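Local coordinates for polycyclic ketone monooxygenase (PDB 5MQ6), which uses FAD and NADPH to insert one oxygen atom beside the carbonyl of ketones, notably bulky polycyclic ones, giving esters or lactones, at residues Pro232-Val244 and Lys450-Val462. Sequence-based numbering, arbitrary orientation.
Sequences PKIPGLETFTGPV and KGVDAANPSGLVV. With NDP (NADPH dihydro-nicotinamide-adenine-dinucleotide phosphate), chain C.
Ile234 reaches the other segment with two branches, CG2 onto strand 454-456 and CD1 onto Val452 in the loop before it. Its CG2, placed anti to the backbone N by chi1 of -67°, lies 3.5 Å from Ala454 C and also packs against Ala455 CB, while CD1 runs on to Val452 CB at 3.9 Å. Next along the chain, Pro235 O takes a nearly straight bond from Ala455 N (2.8 Å, 165° at the hydrogen). Ala455 CB fits over the backbone of Gly236 and Leu237, with Leu237 CD1 alongside. Farther on, Pro457 O is gripped twice by Thr241, whose N (2.9 Å) and OG1 (3.2 Å) come from opposite faces of the carbonyl plane. Thr241 CG2 rests on Pro457 CB, and the Phe240 ring turns its CE1 edge to Ser458 O at 3.5 Å.

The loop joining strands 230-232 and 244-246 is thus laid along the outer strand of a small three-stranded antiparallel sheet, at the hairpin 454-462, where Asp453 and Ala454 both face Val461 in a classic beta bulge. Val452 N donates to N1A of the NADPH adenine (3.1 Å), and Pro232 CB touches N6A, so both segments border the cofactor pocket. With an alanine here in place of Ile234, a gap is likely to open where CG2 and CD1 had packed, and Val452, at the N1A edge of the adenine, would probably lose an apolar neighbour.

In the second shell, a type II turn from Ile234 to Leu237 presents Pro235 O to the strand; at its third position Gly236 has a positive phi, and a CB there would collide with Ala455 O. Thr239 OG1 bonds back to Gly236 O in the carbonyl plane (2.7 Å), setting this hydroxyl against Pro457 CD. Behind the loop, Leu237, Phe240 and Leu460 all pack on Leu472 of strand 471-474.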
ATOM      1  N   PRO A 232       6.161 -12.634 -11.666  1.00 44.35           N
ATOM      2  CA  PRO A 232       7.388 -12.471 -12.434  1.00 41.02           C
ATOM      3  C   PRO A 232       7.247 -13.164 -13.776  1.00 40.22           C
ATOM      4  O   PRO A 232       6.487 -14.124 -13.875  1.00 42.59           O
ATOM      5  CB  PRO A 232       8.429 -13.176 -11.576  1.00 43.45           C
ATOM      6  CG  PRO A 232       7.648 -14.117 -10.704  1.00 43.62           C
ATOM      7  CD  PRO A 232       6.232 -13.733 -10.671  1.00 42.01           C
ATOM      8  N   LYS A 233       7.974 -12.676 -14.779  1.00 40.98           N
ATOM      9  CA  LYS A 233       7.994 -13.286 -16.105  1.00 42.34           C
ATOM     10  C   LYS A 233       8.873 -14.529 -16.011  1.00 45.42           C
ATOM     11  O   LYS A 233       9.993 -14.503 -16.498  1.00 51.65           O
ATOM     12  CB  LYS A 233       8.628 -12.362 -17.147  1.00 44.05           C
ATOM     13  CG  LYS A 233       8.034 -10.985 -17.293  1.00 48.69           C
ATOM     14  CD  LYS A 233       6.898 -10.959 -18.272  1.00 52.68           C
ATOM     15  CE  LYS A 233       6.371  -9.529 -18.300  1.00 66.46           C
ATOM     16  NZ  LYS A 233       7.323  -8.461 -18.793  1.00 65.55           N
ATOM     17  N   ILE A 234       8.400 -15.594 -15.375  1.00 47.07           N
ATOM     18  CA  ILE A 234       9.219 -16.806 -15.288  1.00 47.22           C
ATOM     19  C   ILE A 234       8.952 -17.657 -16.537  1.00 43.11           C
ATOM     20  O   ILE A 234       7.856 -18.203 -16.663  1.00 35.15           O
ATOM     21  CB  ILE A 234       8.884 -17.635 -14.040  1.00 51.65           C
ATOM     22  CG1 ILE A 234       9.289 -16.868 -12.738  1.00 46.51           C
ATOM     23  CG2 ILE A 234       9.564 -19.040 -14.105  1.00 48.48           C
ATOM     24  CD1 ILE A 234       8.755 -17.534 -11.461  1.00 45.18           C
ATOM     25  N   PRO A 235       9.956 -17.836 -17.420  1.00 48.26           N
ATOM     26  CA  PRO A 235       9.739 -18.630 -18.655  1.00 51.58           C
ATOM     27  C   PRO A 235       9.015 -19.936 -18.408  1.00 52.28           C
ATOM     28  O   PRO A 235       9.415 -20.704 -17.528  1.00 63.32           O
ATOM     29  CB  PRO A 235      11.163 -18.896 -19.130  1.00 51.28           C
ATOM     30  CG  PRO A 235      11.829 -17.648 -18.765  1.00 50.32           C
ATOM     31  CD  PRO A 235      11.343 -17.363 -17.373  1.00 48.97           C
ATOM     32  N   GLY A 236       7.932 -20.155 -19.138  1.00 53.64           N
ATOM     33  CA  GLY A 236       7.209 -21.414 -19.080  1.00 46.42           C
ATOM     34  C   GLY A 236       6.318 -21.565 -17.894  1.00 51.46           C
ATOM     35  O   GLY A 236       5.845 -22.672 -17.614  1.00 55.23           O
ATOM     36  N   LEU A 237       6.046 -20.475 -17.176  1.00 52.99           N
ATOM     37  CA  LEU A 237       5.172 -20.555 -15.974  1.00 51.63           C
ATOM     38  C   LEU A 237       3.732 -20.955 -16.330  1.00 53.13           C
ATOM     39  O   LEU A 237       3.049 -21.700 -15.614  1.00 55.52           O
ATOM     40  CB  LEU A 237       5.202 -19.233 -15.184  1.00 50.36           C
ATOM     41  CG  LEU A 237       4.542 -19.218 -13.786  1.00 57.41           C
ATOM     42  CD1 LEU A 237       5.124 -20.256 -12.800  1.00 53.71           C
ATOM     43  CD2 LEU A 237       4.586 -17.797 -13.181  1.00 56.86           C
ATOM     44  N   GLU A 238       3.272 -20.427 -17.454  1.00 60.04           N
ATOM     45  CA  GLU A 238       1.981 -20.785 -18.034  1.00 64.18           C
ATOM     46  C   GLU A 238       1.739 -22.295 -18.071  1.00 62.82           C
ATOM     47  O   GLU A 238       0.617 -22.729 -17.870  1.00 75.11           O
ATOM     48  CB  GLU A 238       1.929 -20.208 -19.430  1.00 69.56           C
ATOM     49  CG  GLU A 238       3.135 -20.603 -20.295  1.00 74.24           C
ATOM     50  CD  GLU A 238       3.805 -19.418 -20.973  1.00 82.83           C
ATOM     51  OE1 GLU A 238       3.054 -18.615 -21.574  1.00 85.25           O
ATOM     52  OE2 GLU A 238       5.066 -19.289 -20.923  1.00 81.59           O
ATOM     53  N   THR A 239       2.816 -23.072 -18.251  1.00 66.55           N
ATOM     54  CA  THR A 239       2.796 -24.539 -18.508  1.00 61.09           C
ATOM     55  C   THR A 239       2.721 -25.426 -17.261  1.00 64.40           C
ATOM     56  O   THR A 239       2.345 -26.611 -17.370  1.00 62.34           O
ATOM     57  CB  THR A 239       4.065 -25.022 -19.261  1.00 56.17           C
ATOM     58  OG1 THR A 239       5.154 -25.167 -18.340  1.00 65.27           O
ATOM     59  CG2 THR A 239       4.491 -24.071 -20.343  1.00 54.63           C
ATOM     60  N   PHE A 240       3.123 -24.909 -16.099  1.00 52.69           N
ATOM     61  CA  PHE A 240       2.973 -25.687 -14.858  1.00 51.86           C
ATOM     62  C   PHE A 240       1.560 -26.260 -14.789  1.00 48.69           C
ATOM     63  O   PHE A 240       0.589 -25.538 -14.932  1.00 57.17           O
ATOM     64  CB  PHE A 240       3.249 -24.835 -13.603  1.00 46.76           C
ATOM     65  CG  PHE A 240       3.017 -25.579 -12.332  1.00 45.46           C
ATOM     66  CD1 PHE A 240       3.938 -26.553 -11.907  1.00 47.17           C
ATOM     67  CD2 PHE A 240       1.868 -25.365 -11.551  1.00 50.14           C
ATOM     68  CE1 PHE A 240       3.711 -27.285 -10.733  1.00 50.06           C
ATOM     69  CE2 PHE A 240       1.646 -26.088 -10.359  1.00 48.05           C
ATOM     70  CZ  PHE A 240       2.572 -27.058  -9.954  1.00 47.00           C
ATOM     71  N   THR A 241       1.418 -27.550 -14.564  1.00 46.93           N
ATOM     72  CA  THR A 241       0.092 -28.153 -14.699  1.00 48.30           C
ATOM     73  C   THR A 241      -0.690 -28.298 -13.402  1.00 43.43           C
ATOM     74  O   THR A 241      -1.855 -28.600 -13.430  1.00 50.55           O
ATOM     75  CB  THR A 241       0.191 -29.517 -15.395  1.00 49.69           C
ATOM     76  OG1 THR A 241       0.670 -30.492 -14.465  1.00 55.56           O
ATOM     77  CG2 THR A 241       1.128 -29.438 -16.538  1.00 50.30           C
ATOM     78  N   GLY A 242      -0.069 -28.121 -12.257  1.00 43.58           N
ATOM     79  CA  GLY A 242      -0.816 -28.182 -10.979  1.00 42.49           C
ATOM     80  C   GLY A 242      -1.575 -26.871 -10.679  1.00 38.58           C
ATOM     81  O   GLY A 242      -1.367 -25.863 -11.361  1.00 36.73           O
ATOM     82  N   PRO A 243      -2.477 -26.882  -9.688  1.00 31.81           N
ATOM     83  CA  PRO A 243      -3.171 -25.671  -9.274  1.00 38.92           C
ATOM     84  C   PRO A 243      -2.185 -24.522  -8.821  1.00 43.25           C
ATOM     85  O   PRO A 243      -1.196 -24.742  -8.120  1.00 44.35           O
ATOM     86  CB  PRO A 243      -4.119 -26.148  -8.149  1.00 37.85           C
ATOM     87  CG  PRO A 243      -3.988 -27.610  -7.999  1.00 38.28           C
ATOM     88  CD  PRO A 243      -2.955 -28.091  -9.004  1.00 41.94           C
ATOM     89  N   VAL A 244      -2.432 -23.311  -9.295  1.00 42.11           N
ATOM     90  CA  VAL A 244      -1.626 -22.135  -9.049  1.00 37.21           C
ATOM     91  C   VAL A 244      -2.629 -21.058  -8.616  1.00 45.42           C
ATOM     92  O   VAL A 244      -3.781 -20.993  -9.154  1.00 33.66           O
ATOM     93  CB  VAL A 244      -0.948 -21.562 -10.288  1.00 38.89           C
ATOM     94  CG1 VAL A 244       0.112 -20.546  -9.904  1.00 44.73           C
ATOM     95  CG2 VAL A 244      -0.300 -22.619 -11.078  1.00 45.05           C
ATOM     96  N   LYS A 450      18.997 -14.242  -7.835  1.00 42.57           N
ATOM     97  CA  LYS A 450      18.770 -14.360  -9.261  1.00 51.56           C
ATOM     98  C   LYS A 450      17.269 -14.571  -9.569  1.00 44.90           C
ATOM     99  O   LYS A 450      16.813 -14.147 -10.596  1.00 45.72           O
ATOM    100  CB  LYS A 450      19.637 -15.522  -9.784  1.00 56.72           C
ATOM    101  CG  LYS A 450      20.309 -15.372 -11.145  1.00 67.13           C
ATOM    102  CD  LYS A 450      21.027 -16.698 -11.561  1.00 72.93           C
ATOM    103  CE  LYS A 450      20.963 -17.035 -13.066  1.00 68.30           C
ATOM    104  NZ  LYS A 450      20.387 -18.404 -13.339  1.00 64.79           N
ATOM    105  N   GLY A 451      16.522 -15.187  -8.641  1.00 42.20           N
ATOM    106  CA  GLY A 451      15.115 -15.545  -8.815  1.00 43.07           C
ATOM    107  C   GLY A 451      14.920 -16.892  -9.472  1.00 44.91           C
ATOM    108  O   GLY A 451      15.879 -17.520  -9.885  1.00 42.15           O
ATOM    109  N   VAL A 452      13.677 -17.343  -9.589  1.00 38.10           N
ATOM    110  CA  VAL A 452      13.406 -18.619 -10.230  1.00 43.87           C
ATOM    111  C   VAL A 452      13.698 -18.588 -11.756  1.00 53.06           C
ATOM    112  O   VAL A 452      13.367 -17.646 -12.453  1.00 42.47           O
ATOM    113  CB  VAL A 452      11.981 -19.092  -9.927  1.00 44.37           C
ATOM    114  CG1 VAL A 452      11.639 -20.384 -10.670  1.00 45.34           C
ATOM    115  CG2 VAL A 452      11.821 -19.313  -8.453  1.00 43.73           C
ATOM    116  N   ASP A 453      14.339 -19.639 -12.253  1.00 56.07           N
ATOM    117  CA  ASP A 453      14.885 -19.654 -13.606  1.00 49.83           C
ATOM    118  C   ASP A 453      13.836 -19.854 -14.679  1.00 48.30           C
ATOM    119  O   ASP A 453      13.817 -19.174 -15.718  1.00 53.26           O
ATOM    120  CB  ASP A 453      15.922 -20.775 -13.700  1.00 51.04           C
ATOM    121  CG  ASP A 453      17.290 -20.369 -13.139  1.00 59.74           C
ATOM    122  OD1 ASP A 453      17.605 -19.134 -13.190  1.00 54.21           O
ATOM    123  OD2 ASP A 453      18.051 -21.299 -12.686  1.00 51.28           O
ATOM    124  N   ALA A 454      12.990 -20.834 -14.435  1.00 41.41           N
ATOM    125  CA  ALA A 454      12.041 -21.263 -15.415  1.00 47.24           C
ATOM    126  C   ALA A 454      11.039 -22.124 -14.694  1.00 42.52           C
ATOM    127  O   ALA A 454      11.240 -22.482 -13.516  1.00 46.47           O
ATOM    128  CB  ALA A 454      12.766 -22.065 -16.511  1.00 48.58           C
ATOM    129  N   ALA A 455       9.951 -22.436 -15.382  1.00 43.34           N
ATOM    130  CA  ALA A 455       9.025 -23.457 -14.920  1.00 49.56           C
ATOM    131  C   ALA A 455       8.777 -24.448 -16.004  1.00 51.04           C
ATOM    132  O   ALA A 455       9.072 -24.180 -17.171  1.00 58.17           O
ATOM    133  CB  ALA A 455       7.695 -22.850 -14.522  1.00 49.70           C
ATOM    134  N   ASN A 456       8.202 -25.559 -15.603  1.00 49.21           N
ATOM    135  CA  ASN A 456       7.737 -26.550 -16.532  1.00 50.69           C
ATOM    136  C   ASN A 456       6.542 -27.286 -15.936  1.00 54.58           C
ATOM    137  O   ASN A 456       6.129 -27.032 -14.799  1.00 64.20           O
ATOM    138  CB  ASN A 456       8.863 -27.457 -17.021  1.00 50.76           C
ATOM    139  CG  ASN A 456       9.594 -28.187 -15.922  1.00 48.35           C
ATOM    140  OD1 ASN A 456       9.015 -28.864 -15.070  1.00 49.96           O
ATOM    141  ND2 ASN A 456      10.895 -28.111 -15.989  1.00 54.06           N
ATOM    142  N   PRO A 457       5.974 -28.212 -16.685  1.00 53.24           N
ATOM    143  CA  PRO A 457       4.761 -28.863 -16.246  1.00 52.19           C
ATOM    144  C   PRO A 457       4.722 -29.436 -14.878  1.00 42.85           C
ATOM    145  O   PRO A 457       3.669 -29.405 -14.296  1.00 55.92           O
ATOM    146  CB  PRO A 457       4.576 -29.946 -17.293  1.00 51.40           C
ATOM    147  CG  PRO A 457       4.981 -29.231 -18.516  1.00 56.42           C
ATOM    148  CD  PRO A 457       6.136 -28.359 -18.134  1.00 56.23           C
ATOM    149  N   SER A 458       5.817 -29.977 -14.383  1.00 50.38           N
ATOM    150  CA  SER A 458       5.806 -30.571 -13.055  1.00 62.54           C
ATOM    151  C   SER A 458       6.351 -29.635 -11.979  1.00 64.43           C
ATOM    152  O   SER A 458       6.109 -29.858 -10.805  1.00 73.10           O
ATOM    153  CB  SER A 458       6.552 -31.921 -13.050  1.00 61.47           C
ATOM    154  OG  SER A 458       7.976 -31.790 -13.084  1.00 63.73           O
ATOM    155  N   GLY A 459       7.085 -28.602 -12.365  1.00 67.07           N
ATOM    156  CA  GLY A 459       7.548 -27.656 -11.361  1.00 50.99           C
ATOM    157  C   GLY A 459       8.412 -26.500 -11.793  1.00 40.92           C
ATOM    158  O   GLY A 459       8.204 -25.955 -12.846  1.00 48.06           O
ATOM    159  N   LEU A 460       9.392 -26.141 -10.954  1.00 42.90           N
ATOM    160  CA  LEU A 460      10.321 -25.027 -11.220  1.00 48.42           C
ATOM    161  C   LEU A 460      11.760 -25.513 -11.375  1.00 40.04           C
ATOM    162  O   LEU A 460      12.137 -26.548 -10.845  1.00 49.75           O
ATOM    163  CB  LEU A 460      10.277 -23.999 -10.063  1.00 47.57           C
ATOM    164  CG  LEU A 460       9.079 -23.092  -9.754  1.00 53.15           C
ATOM    165  CD1 LEU A 460       8.496 -22.521 -11.032  1.00 56.11           C
ATOM    166  CD2 LEU A 460       8.000 -23.798  -8.972  1.00 56.36           C
ATOM    167  N   VAL A 461      12.561 -24.714 -12.039  1.00 42.45           N
ATOM    168  CA  VAL A 461      13.989 -24.933 -12.094  1.00 52.98           C
ATOM    169  C   VAL A 461      14.737 -23.709 -11.502  1.00 62.06           C
ATOM    170  O   VAL A 461      14.383 -22.528 -11.724  1.00 53.87           O
ATOM    171  CB  VAL A 461      14.476 -25.395 -13.503  1.00 57.21           C
ATOM    172  CG1 VAL A 461      13.446 -25.078 -14.551  1.00 62.64           C
ATOM    173  CG2 VAL A 461      15.843 -24.824 -13.928  1.00 56.05           C
ATOM    174  N   VAL A 462      15.741 -24.036 -10.689  1.00 62.63           N
ATOM    175  CA  VAL A 462      16.682 -23.086 -10.139  1.00 59.18           C
ATOM    176  C   VAL A 462      18.066 -23.678 -10.346  1.00 49.93           C
ATOM    177  O   VAL A 462      18.308 -24.810  -9.905  1.00 53.78           O
ATOM    178  CB  VAL A 462      16.463 -22.905  -8.619  1.00 56.49           C
ATOM    179  CG1 VAL A 462      17.535 -21.979  -8.023  1.00 55.02           C
ATOM    180  CG2 VAL A 462      15.059 -22.389  -8.345  1.00 51.49           C
TER
HETATM  181  PA  NDP C 701       6.302  -8.272  -2.020  1.00 38.97           P
HETATM  182  O1A NDP C 701       6.365  -7.517  -3.393  1.00 46.64           O
HETATM  183  O2A NDP C 701       6.696  -7.631  -0.713  1.00 41.90           O
HETATM  184  O5B NDP C 701       7.064  -9.670  -2.236  1.00 42.74           O
HETATM  185  C5B NDP C 701       7.087 -10.359  -3.469  1.00 42.33           C
HETATM  186  C4B NDP C 701       8.141 -11.427  -3.259  1.00 45.16           C
HETATM  187  O4B NDP C 701       8.299 -12.210  -4.472  1.00 50.70           O
HETATM  188  C3B NDP C 701       9.498 -10.812  -2.903  1.00 36.94           C
HETATM  189  O3B NDP C 701      10.040 -11.500  -1.760  1.00 34.30           O
HETATM  190  C2B NDP C 701      10.248 -11.017  -4.201  1.00 41.16           C
HETATM  191  O2B NDP C 701      11.698 -11.043  -4.059  1.00 40.59           O
HETATM  192  C1B NDP C 701       9.669 -12.317  -4.713  1.00 42.36           C
HETATM  193  N9A NDP C 701       9.957 -12.489  -6.138  1.00 46.35           N
HETATM  194  C8A NDP C 701       9.708 -11.621  -7.171  1.00 54.53           C
HETATM  195  N7A NDP C 701      10.153 -12.120  -8.340  1.00 43.94           N
HETATM  196  C5A NDP C 701      10.693 -13.320  -8.005  1.00 46.79           C
HETATM  197  C6A NDP C 701      11.375 -14.366  -8.755  1.00 41.56           C
HETATM  198  N6A NDP C 701      11.532 -14.189 -10.061  1.00 39.73           N
HETATM  199  N1A NDP C 701      11.798 -15.453  -8.077  1.00 50.35           N
HETATM  200  C2A NDP C 701      11.641 -15.621  -6.725  1.00 51.54           C
HETATM  201  N3A NDP C 701      11.042 -14.706  -5.944  1.00 50.18           N
HETATM  202  C4A NDP C 701      10.572 -13.565  -6.560  1.00 47.49           C
HETATM  203  O3  NDP C 701       4.817  -8.789  -1.758  1.00 38.10           O
HETATM  204  PN  NDP C 701       4.037  -9.215  -0.374  1.00 39.29           P
HETATM  205  O1N NDP C 701       2.623  -9.676  -0.852  1.00 42.33           O
HETATM  206  O2N NDP C 701       4.838 -10.210   0.435  1.00 32.70           O
HETATM  207  O5D NDP C 701       3.920  -7.846   0.482  1.00 35.58           O
HETATM  208  C5D NDP C 701       3.367  -6.662  -0.186  1.00 40.16           C
HETATM  209  C4D NDP C 701       2.999  -5.583   0.815  1.00 37.14           C
HETATM  210  O4D NDP C 701       1.850  -5.981   1.596  1.00 48.07           O
HETATM  211  C3D NDP C 701       4.079  -5.482   1.895  1.00 42.79           C
HETATM  212  O3D NDP C 701       5.395  -4.960   1.472  1.00 30.83           O
HETATM  213  C2D NDP C 701       3.306  -4.816   3.054  1.00 48.84           C
HETATM  214  O2D NDP C 701       3.131  -3.381   2.819  1.00 58.83           O
HETATM  215  C1D NDP C 701       2.018  -5.638   3.028  1.00 51.37           C
HETATM  216  P2B NDP C 701      12.529  -9.657  -4.200  1.00 42.95           P
HETATM  217  O1X NDP C 701      11.943  -8.979  -5.446  1.00 44.94           O
HETATM  218  O2X NDP C 701      13.976 -10.001  -4.481  1.00 47.17           O
HETATM  219  O3X NDP C 701      12.421  -8.935  -2.849  1.00 40.76           O